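PDB 6EIO: antifreeze protein, which probably binds to the surface of ice crystals, through two faces of the molecule, and so acts as an antifreeze. Local coordinates for residues I174-T187 / F190-T204. Sequence-based numbering, arbitrary orientation. Where two conformers were deposited one is given.
Sequences IYWQVSSSASFGTT and FKGTVIALESITFDT
The carbonyl oxygen of I174 is gripped twice, by T193 N at 2.9 Å and by a water that donates to it and accepts from T193 OG1, a hydroxyl also bonded to R211. Here two successive coils of the right-handed beta-helix of ice-binding proteins of this family lie one on the other, and they illustrate how a solenoid stacks apolar residues on apolar ones in register: W176 lies beside V194, A182 beside I200 and, like on like, F184 beside F202. Strands 182-184 and 200-202 run nearly parallel, and between the two strand pairs the turn is also matched, S199 N bonding to S181 OG.

Inside the coil, the backbone of W176 keeps to the ladder, but its side chain does not simply lie over V194. With CG anti to its carbonyl carbon (chi1 -49°), its indole reaches across to the corner of the next coil, just before strand 193-196, where NE1 donates to K191 O at 2.9 Å, in the carbonyl plane though bent to 152°. F190 comes from the opposite direction and sets CZ over one indole face, 3.4 Å from CZ2, the planes inclined at 42°. A leucine in place of W176 would probably leave K191 O without this donor and uncover that side of F190. G192 suits the corner, since a beta carbon there would run into W176 NE1 and, at this backbone conformation, jam against the preceding carbonyl oxygen.

F184 carries the aromatic cluster onward: in the conformer given for F202, CD2 is centred over that ring, while CE1 sits over the centre of the F190 ring, 3.5 Å from F190 CE1.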
loop_
_atom_site.group_PDB
_atom_site.type_symbol
_atom_site.label_atom_id
_atom_site.label_comp_id
_atom_site.label_asym_id
_atom_site.label_seq_id
_atom_site.Cartn_x
_atom_site.Cartn_y
_atom_site.Cartn_z
ATOM N N ILE A 174 1.002 8.076 -2.349
ATOM C CA ILE A 174 1.640 7.531 -1.162
ATOM C C ILE A 174 2.022 6.081 -1.462
ATOM O O ILE A 174 1.175 5.297 -1.907
ATOM C CB ILE A 174 0.695 7.596 0.054
ATOM C CG1 ILE A 174 0.325 9.044 0.379
ATOM C CG2 ILE A 174 1.326 6.889 1.264
ATOM C CD1 ILE A 174 -0.847 9.159 1.333
ATOM N N TYR A 175 3.279 5.731 -1.193
ATOM C CA TYR A 175 3.799 4.405 -1.486
ATOM C C TYR A 175 4.535 3.868 -0.270
ATOM O O TYR A 175 5.376 4.569 0.315
ATOM C CB TYR A 175 4.769 4.469 -2.646
ATOM C CG TYR A 175 4.222 5.114 -3.892
ATOM C CD1 TYR A 175 4.330 6.484 -4.074
ATOM C CD2 TYR A 175 3.623 4.361 -4.890
ATOM C CE1 TYR A 175 3.889 7.087 -5.224
ATOM C CE2 TYR A 175 3.167 4.954 -6.048
ATOM C CZ TYR A 175 3.332 6.328 -6.218
ATOM O OH TYR A 175 2.972 6.974 -7.375
ATOM N N TRP A 176 4.260 2.611 0.062
ATOM C CA TRP A 176 4.879 1.901 1.173
ATOM C C TRP A 176 5.600 0.690 0.583
ATOM O O TRP A 176 4.945 -0.245 0.109
ATOM C CB TRP A 176 3.833 1.408 2.179
ATOM C CG TRP A 176 2.820 2.401 2.641
ATOM C CD1 TRP A 176 1.672 2.766 1.984
ATOM C CD2 TRP A 176 2.788 3.107 3.900
ATOM N NE1 TRP A 176 0.958 3.671 2.726
ATOM C CE2 TRP A 176 1.609 3.886 3.908
ATOM C CE3 TRP A 176 3.616 3.133 5.029
ATOM C CZ2 TRP A 176 1.243 4.667 5.000
ATOM C CZ3 TRP A 176 3.250 3.926 6.113
ATOM C CH2 TRP A 176 2.082 4.682 6.087
ATOM N N GLN A 177 6.932 0.700 0.612
ATOM C CA GLN A 177 7.732 -0.419 0.142
ATOM C C GLN A 177 8.112 -1.248 1.368
ATOM O O GLN A 177 8.784 -0.750 2.276
ATOM C CB GLN A 177 8.969 0.118 -0.597
ATOM C CG GLN A 177 9.938 -0.975 -1.023
ATOM C CD GLN A 177 10.967 -1.310 0.030
ATOM O OE1 GLN A 177 11.548 -0.419 0.667
ATOM N NE2 GLN A 177 11.190 -2.604 0.233
ATOM N N VAL A 178 7.655 -2.499 1.395
ATOM C CA VAL A 178 7.741 -3.345 2.574
ATOM C C VAL A 178 8.631 -4.540 2.239
ATOM O O VAL A 178 8.291 -5.362 1.378
ATOM C CB VAL A 178 6.339 -3.787 3.017
ATOM C CG1 VAL A 178 6.425 -4.754 4.201
ATOM C CG2 VAL A 178 5.467 -2.588 3.344
ATOM N N SER A 179 9.773 -4.654 2.935
ATOM C CA SER A 179 10.749 -5.670 2.570
ATOM C C SER A 179 10.379 -7.061 3.058
ATOM O O SER A 179 10.961 -8.042 2.585
ATOM C CB SER A 179 12.136 -5.286 3.080
ATOM O OG SER A 179 12.585 -4.062 2.529
ATOM N N SER A 180 9.437 -7.167 3.992
ATOM C CA SER A 180 8.923 -8.480 4.373
ATOM C C SER A 180 7.413 -8.474 4.176
ATOM O O SER A 180 6.969 -8.502 3.024
ATOM C CB SER A 180 9.445 -8.959 5.719
ATOM O OG SER A 180 9.001 -8.071 6.696
ATOM N N SER A 181 6.613 -8.442 5.251
ATOM C CA SER A 181 5.167 -8.539 5.179
ATOM C C SER A 181 4.503 -7.384 5.922
ATOM O O SER A 181 5.120 -6.695 6.741
ATOM C CB SER A 181 4.692 -9.858 5.778
ATOM O OG SER A 181 5.072 -10.952 4.955
ATOM N N ALA A 182 3.219 -7.200 5.620
ATOM C CA ALA A 182 2.397 -6.197 6.277
ATOM C C ALA A 182 1.162 -6.844 6.893
ATOM O O ALA A 182 0.595 -7.784 6.330
ATOM C CB ALA A 182 1.958 -5.114 5.294
ATOM N N SER A 183 0.741 -6.313 8.046
ATOM C CA SER A 183 -0.461 -6.806 8.711
ATOM C C SER A 183 -1.227 -5.633 9.310
ATOM O O SER A 183 -0.713 -4.874 10.138
ATOM C CB SER A 183 -0.117 -7.855 9.769
ATOM O OG SER A 183 -1.229 -8.695 10.070
ATOM N N PHE A 184 -2.483 -5.517 8.895
ATOM C CA PHE A 184 -3.345 -4.412 9.273
ATOM C C PHE A 184 -4.426 -4.896 10.232
ATOM O O PHE A 184 -5.232 -5.769 9.899
ATOM C CB PHE A 184 -3.937 -3.764 8.020
ATOM C CG PHE A 184 -2.860 -3.268 7.096
ATOM C CD1 PHE A 184 -2.117 -2.148 7.450
ATOM C CD2 PHE A 184 -2.525 -3.950 5.934
ATOM C CE1 PHE A 184 -1.083 -1.711 6.646
ATOM C CE2 PHE A 184 -1.493 -3.500 5.118
ATOM C CZ PHE A 184 -0.772 -2.382 5.477
ATOM N N GLY A 185 -4.441 -4.315 11.430
ATOM C CA GLY A 185 -5.372 -4.756 12.446
ATOM C C GLY A 185 -6.813 -4.425 12.108
ATOM O O GLY A 185 -7.109 -3.600 11.244
ATOM N N THR A 186 -7.722 -5.085 12.822
ATOM C CA THR A 186 -9.153 -4.905 12.591
ATOM C C THR A 186 -9.509 -3.430 12.513
ATOM O O THR A 186 -9.012 -2.616 13.291
ATOM C CB THR A 186 -9.988 -5.544 13.716
ATOM O OG1 THR A 186 -9.579 -5.013 14.977
ATOM C CG2 THR A 186 -9.850 -7.068 13.716
ATOM N N THR A 187 -10.379 -3.098 11.559
ATOM C CA THR A 187 -10.934 -1.766 11.318
ATOM C C THR A 187 -9.899 -0.676 11.046
ATOM O O THR A 187 -10.256 0.510 11.025
ATOM C CB THR A 187 -11.976 -1.297 12.349
ATOM O OG1 THR A 187 -11.337 -0.915 13.571
ATOM C CG2 THR A 187 -13.017 -2.359 12.594
ATOM N N PHE A 190 -6.526 2.154 6.080
ATOM C CA PHE A 190 -5.217 2.396 5.502
ATOM C C PHE A 190 -5.361 3.090 4.146
ATOM O O PHE A 190 -6.415 3.020 3.498
ATOM C CB PHE A 190 -4.410 1.088 5.382
ATOM C CG PHE A 190 -2.919 1.293 5.589
ATOM C CD1 PHE A 190 -2.438 1.568 6.872
ATOM C CD2 PHE A 190 -2.016 1.244 4.539
ATOM C CE1 PHE A 190 -1.097 1.799 7.094
ATOM C CE2 PHE A 190 -0.660 1.480 4.773
ATOM C CZ PHE A 190 -0.206 1.758 6.042
ATOM N N LYS A 191 -4.286 3.754 3.708
ATOM C CA LYS A 191 -4.284 4.412 2.413
ATOM C C LYS A 191 -2.911 4.273 1.772
ATOM O O LYS A 191 -1.886 4.233 2.462
ATOM C CB LYS A 191 -4.592 5.912 2.518
ATOM C CG LYS A 191 -5.950 6.278 3.095
ATOM C CD LYS A 191 -6.147 7.790 3.012
ATOM C CE LYS A 191 -7.453 8.300 3.589
ATOM N NZ LYS A 191 -8.646 7.815 2.841
ATOM N N GLY A 192 -2.918 4.268 0.438
ATOM C CA GLY A 192 -1.712 4.244 -0.361
ATOM C C GLY A 192 -1.478 2.882 -1.005
ATOM O O GLY A 192 -2.231 1.923 -0.835
ATOM N N THR A 193 -0.379 2.818 -1.762
ATOM C CA THR A 193 0.024 1.602 -2.450
ATOM C C THR A 193 1.058 0.882 -1.604
ATOM O O THR A 193 2.150 1.414 -1.375
ATOM C CB THR A 193 0.564 1.940 -3.843
ATOM O OG1 THR A 193 -0.491 2.442 -4.647
ATOM C CG2 THR A 193 1.135 0.711 -4.520
ATOM N N VAL A 194 0.705 -0.309 -1.142
ATOM C CA VAL A 194 1.584 -1.154 -0.331
ATOM C C VAL A 194 2.191 -2.201 -1.262
ATOM O O VAL A 194 1.453 -2.981 -1.866
ATOM C CB VAL A 194 0.798 -1.826 0.813
ATOM C CG1 VAL A 194 1.726 -2.713 1.624
ATOM C CG2 VAL A 194 0.131 -0.777 1.690
ATOM N N ILE A 195 3.515 -2.200 -1.391
ATOM C CA ILE A 195 4.215 -3.167 -2.226
ATOM C C ILE A 195 5.106 -3.981 -1.305
ATOM O O ILE A 195 6.127 -3.470 -0.829
ATOM C CB ILE A 195 5.033 -2.529 -3.349
ATOM C CG1 ILE A 195 4.284 -1.386 -4.032
ATOM C CG2 ILE A 195 5.417 -3.624 -4.340
ATOM C CD1 ILE A 195 5.081 -0.706 -5.119
ATOM N N ALA A 196 4.702 -5.216 -1.026
ATOM C CA ALA A 196 5.406 -6.074 -0.087
ATOM C C ALA A 196 6.133 -7.185 -0.831
ATOM O O ALA A 196 5.609 -7.760 -1.797
ATOM C CB ALA A 196 4.461 -6.708 0.923
ATOM N N LEU A 197 7.332 -7.527 -0.357
ATOM C CA LEU A 197 8.042 -8.650 -0.953
ATOM C C LEU A 197 7.307 -9.958 -0.706
ATOM O O LEU A 197 7.258 -10.832 -1.588
ATOM C CB LEU A 197 9.457 -8.720 -0.376
ATOM C CG LEU A 197 10.353 -9.807 -0.984
ATOM C CD1 LEU A 197 10.575 -9.557 -2.472
ATOM C CD2 LEU A 197 11.668 -9.861 -0.254
ATOM N N GLU A 198 6.784 -10.122 0.511
ATOM C CA GLU A 198 6.197 -11.379 0.948
ATOM C C GLU A 198 4.673 -11.266 0.970
ATOM O O GLU A 198 4.059 -11.295 -0.100
ATOM C CB GLU A 198 6.842 -11.853 2.261
ATOM C CG GLU A 198 8.334 -12.182 2.081
ATOM C CD GLU A 198 8.620 -13.407 1.188
ATOM O OE1 GLU A 198 7.678 -14.150 0.816
ATOM O OE2 GLU A 198 9.810 -13.625 0.876
ATOM N N SER A 199 4.061 -11.163 2.148
ATOM C CA SER A 199 2.620 -11.285 2.296
ATOM C C SER A 199 1.998 -10.015 2.876
ATOM O O SER A 199 2.672 -9.175 3.486
ATOM C CB SER A 199 2.303 -12.465 3.194
ATOM O OG SER A 199 2.652 -13.686 2.566
ATOM N N ILE A 200 0.685 -9.888 2.673
ATOM C CA ILE A 200 -0.099 -8.784 3.229
ATOM C C ILE A 200 -1.376 -9.373 3.802
ATOM O O ILE A 200 -2.095 -10.099 3.105
ATOM C CB ILE A 200 -0.439 -7.714 2.168
ATOM C CG1 ILE A 200 0.821 -7.155 1.514
ATOM C CG2 ILE A 200 -1.266 -6.616 2.814
ATOM C CD1 ILE A 200 0.549 -6.267 0.296
ATOM N N THR A 201 -1.672 -9.042 5.061
ATOM C CA THR A 201 -2.887 -9.499 5.724
ATOM C C THR A 201 -3.688 -8.303 6.217
ATOM O O THR A 201 -3.128 -7.379 6.817
ATOM C CB THR A 201 -2.552 -10.417 6.896
ATOM O OG1 THR A 201 -1.941 -11.587 6.357
ATOM C CG2 THR A 201 -3.790 -10.792 7.721
ATOM N N PHE A 202 -5.005 -8.357 5.981
ATOM C CA PHE A 202 -5.959 -7.392 6.515
ATOM C C PHE A 202 -6.922 -8.150 7.432
ATOM O O PHE A 202 -7.588 -9.098 6.997
ATOM C CB PHE A 202 -6.748 -6.664 5.401
ATOM C CG PHE A 202 -5.971 -5.535 4.681
ATOM C CD1 PHE A 202 -5.065 -5.819 3.660
ATOM C CD2 PHE A 202 -6.206 -4.186 4.993
ATOM C CE1 PHE A 202 -4.382 -4.799 3.015
ATOM C CE2 PHE A 202 -5.526 -3.169 4.336
ATOM C CZ PHE A 202 -4.617 -3.479 3.350
ATOM N N ASP A 203 -7.016 -7.706 8.686
ATOM C CA ASP A 203 -7.925 -8.306 9.642
ATOM C C ASP A 203 -9.319 -7.681 9.531
ATOM O O ASP A 203 -9.539 -6.705 8.806
ATOM C CB ASP A 203 -7.370 -8.167 11.056
ATOM C CG ASP A 203 -6.160 -9.021 11.310
ATOM O OD1 ASP A 203 -5.853 -9.936 10.524
ATOM O OD2 ASP A 203 -5.526 -8.772 12.356
ATOM N N THR A 204 -10.269 -8.274 10.258
ATOM C CA THR A 204 -11.695 -8.015 10.054
ATOM C C THR A 204 -12.031 -6.533 9.987
ATOM O O THR A 204 -11.760 -5.763 10.921
ATOM C CB THR A 204 -12.500 -8.666 11.182
ATOM O OG1 THR A 204 -12.098 -10.032 11.240
ATOM C CG2 THR A 204 -13.983 -8.559 10.915
HETATM O O HOH W 1 -0.477 5.171 -4.224
HETATM O O HOH W 2 -3.192 -7.531 11.655
HETATM O O HOH W 3 -6.459 -7.121 14.487
#